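Local atomic coordinates of peptide chain release factor subunit 1 (Aeropyrum pernix, PDB entry 3AGK), a protein that probably directs the termination of translation in response to the stop codons UAA, UAG and UGA, as a member of the eukaryotic release factor 1 family. Residues I191-M194 with V195-F199. Numbering follows the deposited sequence.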
ATOM      1  N   ILE A 191       1.881  30.350  25.181  1.00 65.22           N
ATOM      2  CA  ILE A 191       2.598  29.392  24.346  1.00 68.61           C
ATOM      3  C   ILE A 191       2.196  27.941  24.653  1.00 63.26           C
ATOM      4  O   ILE A 191       2.054  27.122  23.745  1.00 53.69           O
ATOM      5  CB  ILE A 191       4.121  29.547  24.473  1.00 71.00           C
ATOM      6  CG1 ILE A 191       4.542  30.959  24.082  1.00 79.71           C
ATOM      7  CG2 ILE A 191       4.816  28.558  23.562  1.00 67.95           C
ATOM      8  CD1 ILE A 191       4.274  31.280  22.627  1.00 80.97           C
ATOM      9  N   GLU A 192       2.006  27.630  25.932  1.00 70.61           N
ATOM     10  CA  GLU A 192       1.608  26.282  26.326  1.00 71.41           C
ATOM     11  C   GLU A 192       0.252  25.962  25.723  1.00 60.29           C
ATOM     12  O   GLU A 192       0.022  24.879  25.191  1.00 59.26           O
ATOM     13  CB  GLU A 192       1.547  26.171  27.847  1.00 82.96           C
ATOM     14  CG  GLU A 192       1.688  24.769  28.389  1.00 88.75           C
ATOM     15  CD  GLU A 192       2.050  24.762  29.863  1.00105.34           C
ATOM     16  OE1 GLU A 192       2.615  25.773  30.345  1.00108.73           O
ATOM     17  OE2 GLU A 192       1.779  23.743  30.539  1.00111.63           O
ATOM     18  N   GLN A 193      -0.652  26.924  25.799  1.00 62.46           N
ATOM     19  CA  GLN A 193      -1.965  26.733  25.232  1.00 60.50           C
ATOM     20  C   GLN A 193      -1.868  26.570  23.720  1.00 60.59           C
ATOM     21  O   GLN A 193      -2.599  25.785  23.129  1.00 58.16           O
ATOM     22  CB  GLN A 193      -2.878  27.910  25.583  1.00 68.31           C
ATOM     23  CG  GLN A 193      -4.197  27.843  24.871  1.00 77.42           C
ATOM     24  CD  GLN A 193      -5.251  28.734  25.494  1.00 91.59           C
ATOM     25  OE1 GLN A 193      -6.390  28.760  25.035  1.00 90.90           O
ATOM     26  NE2 GLN A 193      -4.880  29.465  26.548  1.00 96.40           N
ATOM     27  N   MET A 194      -0.971  27.319  23.088  1.00 61.45           N
ATOM     28  CA  MET A 194      -0.821  27.227  21.638  1.00 56.89           C
ATOM     29  C   MET A 194      -0.303  25.842  21.236  1.00 57.38           C
ATOM     30  O   MET A 194      -0.828  25.217  20.308  1.00 55.90           O
ATOM     31  CB  MET A 194       0.107  28.318  21.101  1.00 54.13           C
ATOM     32  CG  MET A 194      -0.442  29.741  21.285  1.00 57.23           C
ATOM     33  SD  MET A 194       0.653  31.017  20.622  1.00 78.84           S
ATOM     34  CE  MET A 194       0.435  30.755  18.865  1.00116.39           C
ATOM     35  N   VAL A 195       0.720  25.363  21.937  1.00 56.09           N
ATOM     36  CA  VAL A 195       1.252  24.019  21.671  1.00 54.83           C
ATOM     37  C   VAL A 195       0.172  22.957  21.884  1.00 46.32           C
ATOM     38  O   VAL A 195       0.038  22.014  21.101  1.00 49.53           O
ATOM     39  CB  VAL A 195       2.455  23.714  22.571  1.00 55.23           C
ATOM     40  CG1 VAL A 195       2.994  22.323  22.280  1.00 50.73           C
ATOM     41  CG2 VAL A 195       3.530  24.757  22.371  1.00 63.05           C
ATOM     42  N   ASP A 196      -0.592  23.124  22.959  1.00 48.22           N
ATOM     43  CA  ASP A 196      -1.733  22.271  23.236  1.00 55.91           C
ATOM     44  C   ASP A 196      -2.682  22.177  22.038  1.00 55.94           C
ATOM     45  O   ASP A 196      -3.088  21.085  21.637  1.00 48.99           O
ATOM     46  CB  ASP A 196      -2.490  22.775  24.463  1.00 58.17           C
ATOM     47  CG  ASP A 196      -3.657  21.886  24.817  1.00 71.86           C
ATOM     48  OD1 ASP A 196      -4.805  22.313  24.604  1.00 79.42           O
ATOM     49  OD2 ASP A 196      -3.430  20.747  25.283  1.00 73.54           O
ATOM     50  N   GLU A 197      -3.037  23.320  21.467  1.00 55.94           N
ATOM     51  CA  GLU A 197      -3.926  23.343  20.305  1.00 59.05           C
ATOM     52  C   GLU A 197      -3.305  22.610  19.111  1.00 50.93           C
ATOM     53  O   GLU A 197      -3.969  21.842  18.425  1.00 54.50           O
ATOM     54  CB  GLU A 197      -4.250  24.784  19.904  1.00 67.09           C
ATOM     55  CG  GLU A 197      -5.732  25.050  19.730  1.00 85.61           C
ATOM     56  CD  GLU A 197      -6.492  24.962  21.044  1.00 96.59           C
ATOM     57  OE1 GLU A 197      -7.475  24.187  21.115  1.00 95.25           O
ATOM     58  OE2 GLU A 197      -6.099  25.665  22.004  1.00101.70           O
ATOM     59  N   PHE A 198      -2.030  22.869  18.852  1.00 43.58           N
ATOM     60  CA  PHE A 198      -1.338  22.154  17.787  1.00 46.91           C
ATOM     61  C   PHE A 198      -1.336  20.615  18.022  1.00 58.77           C
ATOM     62  O   PHE A 198      -1.577  19.830  17.096  1.00 49.15           O
ATOM     63  CB  PHE A 198       0.085  22.706  17.563  1.00 45.41           C
ATOM     64  CG  PHE A 198       0.822  22.012  16.446  1.00 52.72           C
ATOM     65  CD1 PHE A 198       0.429  22.195  15.120  1.00 45.06           C
ATOM     66  CD2 PHE A 198       1.884  21.135  16.725  1.00 53.03           C
ATOM     67  CE1 PHE A 198       1.087  21.542  14.093  1.00 50.26           C
ATOM     68  CE2 PHE A 198       2.562  20.473  15.703  1.00 39.89           C
ATOM     69  CZ  PHE A 198       2.161  20.669  14.383  1.00 46.35           C
ATOM     70  N   PHE A 199      -1.097  20.189  19.260  1.00 58.13           N
ATOM     71  CA  PHE A 199      -1.067  18.756  19.568  1.00 48.89           C
ATOM     72  C   PHE A 199      -2.415  18.103  19.356  1.00 49.23           C
ATOM     73  O   PHE A 199      -2.480  16.929  18.996  1.00 47.47           O
ATOM     74  CB  PHE A 199      -0.584  18.497  20.996  1.00 47.51           C
ATOM     75  CG  PHE A 199       0.899  18.637  21.162  1.00 45.05           C
ATOM     76  CD1 PHE A 199       1.725  18.818  20.042  1.00 39.52           C
ATOM     77  CD2 PHE A 199       1.475  18.591  22.421  1.00 42.10           C
ATOM     78  CE1 PHE A 199       3.098  18.956  20.186  1.00 33.58           C
ATOM     79  CE2 PHE A 199       2.856  18.729  22.576  1.00 48.57           C
ATOM     80  CZ  PHE A 199       3.673  18.904  21.446  1.00 43.53           C
TER
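Val-195 meets Ile-191 one turn earlier on the alpha-helix 188-215, the long helix of the second eRF1 domain. Val-195 N donates to Ile-191 O at 2.9 Å with a nearly straight N-H...O angle of 170°, one of four successive i to i+4 backbone bonds joining 191-194 to 195-198, in a ladder that continues with Phe-199 N on Val-195 O.

From CB, 3.6 Å from Ile-191 O, the Val-195 side chain forks. CG2 lies beside its own backbone N and faces back up the helix: it sits 3.1 Å from Ile-191 O and reaches Ile-191 CG2 at 4.2 Å, where the two branched side chains cross at a slant. CG1, set anti to the backbone N (chi1 -180°), heads the other way and rests over one face of the Phe-199 ring, displaced toward its rim. A short beta-branched residue suits this place, because its two methyls serve both neighbouring turns. The aromatic Phe-199 continues the apolar stripe inward, against Ala-230 and edge-to-face with Tyr-239, while Ile-191 packs on Val-173 and Pro-174.

Gln-193 and Glu-197 take the exposed side. One turn apart, they run alongside each other in the same direction, their amide and carboxylate planes turned 55° apart; long, flexible chains suit such a surface. Asp-196, between the exposed and buried sides, is short enough for its carboxylate to stay near the helix, where OD1 forms a salt bridge with Lys-200 and OD2 is hydrogen-bonded to Tyr-239 OH. The Glu-197 chain, bent at chi2, holds OE2 4.1 Å from Gln-193 CG.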